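Local coordinates for inositol dehydrogenase (Lactobacillus casei, PDB 4MKX) that catalyses the NAD-dependent oxidation of scyllo-inositol, as a sugar alcohol dehydrogenase of the Gfo/Idh/MocA family with a Rossmann fold, at the interface of chains A and B and the interface of chains A and C. Residues are numbered along the deposited sequence; one frame, centred on the assembly and turned at random. Chains: chain A/B/C, Inositol dehydrogenase.

Contact 1: the interface of chains A and B. Residues chain A 280-283, 294; chain B 146, 149-150.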
# COMPACT_ATOMS: atom_id res chain seq x y z
N LYS A 280 -1.59 -3.20 -11.38
CA LYS A 280 -2.40 -3.56 -12.55
C LYS A 280 -3.78 -2.90 -12.54
O LYS A 280 -4.28 -2.44 -13.57
CB LYS A 280 -2.61 -5.08 -12.60
CG LYS A 280 -3.29 -5.58 -13.87
CD LYS A 280 -3.42 -7.10 -13.86
CE LYS A 280 -4.06 -7.61 -15.13
NZ LYS A 280 -3.18 -7.29 -16.28
N ASN A 281 -4.40 -2.87 -11.36
CA ASN A 281 -5.79 -2.48 -11.22
C ASN A 281 -6.07 -2.24 -9.74
O ASN A 281 -5.13 -2.04 -8.98
CB ASN A 281 -6.72 -3.55 -11.79
CG ASN A 281 -6.47 -4.93 -11.20
OD1 ASN A 281 -6.04 -5.07 -10.06
ND2 ASN A 281 -6.71 -5.95 -12.01
N LEU A 282 -7.34 -2.27 -9.33
CA LEU A 282 -7.68 -1.98 -7.93
C LEU A 282 -7.90 -3.23 -7.09
O LEU A 282 -8.44 -3.14 -5.99
CB LEU A 282 -8.95 -1.10 -7.84
CG LEU A 282 -8.78 0.27 -8.50
CD1 LEU A 282 -10.13 0.96 -8.65
CD2 LEU A 282 -7.85 1.09 -7.63
N VAL A 283 -7.44 -4.39 -7.58
CA VAL A 283 -7.64 -5.66 -6.87
C VAL A 283 -6.45 -6.07 -6.01
O VAL A 283 -5.30 -6.12 -6.47
CB VAL A 283 -7.98 -6.83 -7.84
CG1 VAL A 283 -8.23 -8.12 -7.04
CG2 VAL A 283 -9.21 -6.48 -8.70
N PRO A 294 -1.50 -7.58 -8.10
CA PRO A 294 -1.07 -7.93 -9.46
C PRO A 294 -0.48 -6.72 -10.18
O PRO A 294 -0.85 -5.58 -9.85
CB PRO A 294 -2.36 -8.37 -10.15
CG PRO A 294 -3.49 -7.94 -9.23
CD PRO A 294 -2.92 -7.88 -7.85
N SER B 146 -11.69 -3.77 -12.85
CA SER B 146 -11.27 -4.40 -11.60
C SER B 146 -12.28 -5.46 -11.14
O SER B 146 -11.91 -6.54 -10.68
CB SER B 146 -10.98 -3.36 -10.50
OG SER B 146 -9.87 -2.56 -10.88
N TYR B 149 -11.85 -8.49 -13.36
CA TYR B 149 -10.64 -9.23 -13.00
C TYR B 149 -10.92 -10.14 -11.80
O TYR B 149 -10.49 -11.29 -11.77
CB TYR B 149 -9.47 -8.27 -12.71
CG TYR B 149 -8.17 -8.96 -12.35
CD1 TYR B 149 -7.28 -9.37 -13.34
CD2 TYR B 149 -7.83 -9.19 -11.02
CE1 TYR B 149 -6.09 -10.01 -13.00
CE2 TYR B 149 -6.65 -9.83 -10.68
CZ TYR B 149 -5.78 -10.23 -11.67
OH TYR B 149 -4.61 -10.86 -11.32
N ALA B 150 -11.63 -9.61 -10.80
CA ALA B 150 -11.98 -10.40 -9.62
C ALA B 150 -12.94 -11.52 -9.96
O ALA B 150 -12.83 -12.63 -9.43
CB ALA B 150 -12.57 -9.51 -8.53

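Contact 2: the interface of chains A and C. Residues chain A 213-215, 238, 350; chain C 215, 238, 350.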
# COMPACT_ATOMS: atom_id res chain seq x y z
N LYS A 213 26.57 16.40 -17.23
CA LYS A 213 27.49 15.28 -17.34
C LYS A 213 26.92 14.02 -16.73
O LYS A 213 26.05 14.09 -15.86
CB LYS A 213 28.86 15.61 -16.73
CG LYS A 213 28.82 16.11 -15.32
CD LYS A 213 30.22 16.48 -14.83
CE LYS A 213 30.70 17.76 -15.46
NZ LYS A 213 32.13 18.04 -15.15
N VAL A 214 27.38 12.88 -17.23
CA VAL A 214 26.82 11.59 -16.87
C VAL A 214 27.91 10.55 -16.69
O VAL A 214 29.00 10.64 -17.27
CB VAL A 214 25.86 11.06 -17.97
CG1 VAL A 214 24.77 12.07 -18.27
CG2 VAL A 214 26.62 10.74 -19.25
N TRP A 215 27.63 9.55 -15.85
CA TRP A 215 28.43 8.34 -15.79
C TRP A 215 27.43 7.21 -15.80
O TRP A 215 26.38 7.32 -15.19
CB TRP A 215 29.28 8.30 -14.51
CG TRP A 215 30.17 7.09 -14.39
CD1 TRP A 215 30.86 6.47 -15.39
CD2 TRP A 215 30.45 6.35 -13.19
NE1 TRP A 215 31.56 5.40 -14.88
CE2 TRP A 215 31.31 5.29 -13.54
CE3 TRP A 215 30.05 6.48 -11.86
CZ2 TRP A 215 31.80 4.38 -12.60
CZ3 TRP A 215 30.53 5.57 -10.92
CH2 TRP A 215 31.39 4.53 -11.30
N LEU A 238 24.23 8.02 -13.22
CA LEU A 238 24.08 9.20 -12.39
C LEU A 238 24.34 10.40 -13.29
O LEU A 238 25.25 10.38 -14.11
CB LEU A 238 25.09 9.17 -11.25
CG LEU A 238 25.06 10.32 -10.26
CD1 LEU A 238 23.71 10.41 -9.56
CD2 LEU A 238 26.21 10.12 -9.27
N ILE A 350 33.22 9.70 -16.82
CA ILE A 350 32.25 10.78 -16.90
C ILE A 350 32.31 11.42 -18.29
O ILE A 350 33.39 11.71 -18.81
CB ILE A 350 32.52 11.83 -15.81
CG1 ILE A 350 32.26 11.23 -14.42
CG2 ILE A 350 31.64 13.04 -15.98
CD1 ILE A 350 32.93 12.00 -13.31
N TRP C 215 31.40 7.66 -7.84
CA TRP C 215 31.28 9.07 -8.18
C TRP C 215 30.15 9.58 -7.31
O TRP C 215 29.17 8.87 -7.11
CB TRP C 215 30.94 9.26 -9.66
CG TRP C 215 30.83 10.70 -10.10
CD1 TRP C 215 31.61 11.75 -9.69
CD2 TRP C 215 29.89 11.24 -11.03
NE1 TRP C 215 31.21 12.91 -10.31
CE2 TRP C 215 30.14 12.63 -11.13
CE3 TRP C 215 28.85 10.69 -11.78
CZ2 TRP C 215 29.40 13.47 -11.97
CZ3 TRP C 215 28.11 11.53 -12.62
CH2 TRP C 215 28.39 12.90 -12.70
N LEU C 238 26.93 6.90 -7.31
CA LEU C 238 26.85 5.65 -8.05
C LEU C 238 28.15 4.91 -7.78
O LEU C 238 29.22 5.51 -7.76
CB LEU C 238 26.72 5.94 -9.54
CG LEU C 238 26.60 4.74 -10.47
CD1 LEU C 238 25.37 3.90 -10.14
CD2 LEU C 238 26.56 5.27 -11.91
N ILE C 350 35.47 10.33 -10.75
CA ILE C 350 35.44 8.96 -10.27
C ILE C 350 36.67 8.69 -9.40
O ILE C 350 37.79 9.05 -9.77
CB ILE C 350 35.39 7.97 -11.45
CG1 ILE C 350 34.06 8.11 -12.20
CG2 ILE C 350 35.54 6.55 -10.98
CD1 ILE C 350 34.12 7.55 -13.60

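Contact 1: the interface of chains A and B
One face of the B:Tyr149 phenol ring is met by the carboxamide of A:Asn281, whose ND2 stands 3.4 Å above the ring plane, displaced toward the rim on the side of B:Tyr149 CG. The amide and ring planes are inclined by 63°, so the amide tips its nitrogen at the ring and does not lie flat on it. Around the same phenol, the methylene stretch of A:Lys280 near its amine crosses at about a right angle, with CE 3.8 Å from CE1 of B:Tyr149. CG2 of A:Val283 approaches CD2 on the other flank, and the pyrrolidine of A:Pro294 reaches the phenol end, with CB 3.5 Å from the hydroxyl OH of B:Tyr149. The tyrosine extends away from its helix with CG opposite the backbone N (chi1 -179°), which carries the ring into this cluster. The carbonyl oxygen of the A:Asn281 carboxamide, OD1, accepts a hydrogen bond from the backbone N of A:Val283 at 2.9 Å; this donor lies above the carbonyl plane, and the bond helps fix the amide's rotation. One turn earlier on the helix, the hydroxyl OG of B:Ser146 accepts a nearly straight hydrogen bond from the backbone N of A:Leu282 (3.0 Å, 161° at H). Helix 145-155 of chain B thus docks on the loop and start of strand 283-287 of chain A, beside A:Pro294, within a two-fold interface probably belonging to a tetramer.

Contact 2: the interface of chains A and C
Strands 211-219 and 234-241, in the C-terminal part of this Gfo/Idh/MocA dehydrogenase, meet their counterparts across a two-fold axis, with A:Ile350 and C:Ile350, each just before strand 351-352, joining on either side. A:Trp215 and C:Trp215 run antiparallel, side by side, each placing CB against the other's six-membered ring; CB of A:Trp215 packs 3.6 Å from CE3 of C:Trp215. Each indole swings out with CG opposite its own backbone N (chi1 -179°), which sends its six-membered ring toward the partner's strands. There CZ3 of C:Trp215 comes 3.4 Å from the carbonyl O of A:Leu238, which lies at the edge of the indole and in its plane; the twin pair is A:Trp215 with C:Leu238. The leucine side chain adds to this contact: CD2 of A:Leu238 touches CE3 of C:Trp215 at 3.7 Å. The two leucines also face each other through their CB atoms, 4.0 Å apart from A:Leu238 to C:Leu238. Over one face of the A:Trp215 indole sits the terminal methyl of C:Ile350, its CD1 3.6 Å from the centroid of the five-membered ring in a CH-pi contact. The isoleucine chain stands across the indole, and its CD1 is displaced from the middle of the indole toward the rim, close to NE1 and CE2. A:Ile350 caps C:Trp215 in the same manner. At the far corner of the six-membered ring, CH2 of C:Trp215 lies 4.1 Å from the backbone O of A:Lys213.

About 40 Å separates the centres of the C-alpha atoms of contact 1 and contact 2, and they have no residue in common. Chain A takes part in both, with different elements: at contact 1 it meets chain B through the region around strand 283-287, and at contact 2 it meets chain C through strands 211-219 and 234-241. Because these surfaces are separate, one subunit can hold chains B and C at once, consistent with the four-copy deposited assembly and suggesting a tetramer built from two kinds of two-fold contact. Contact 1 pairs unlike elements and has a twin with the chains exchanged, whereas contact 2 brings like residues together around its axis.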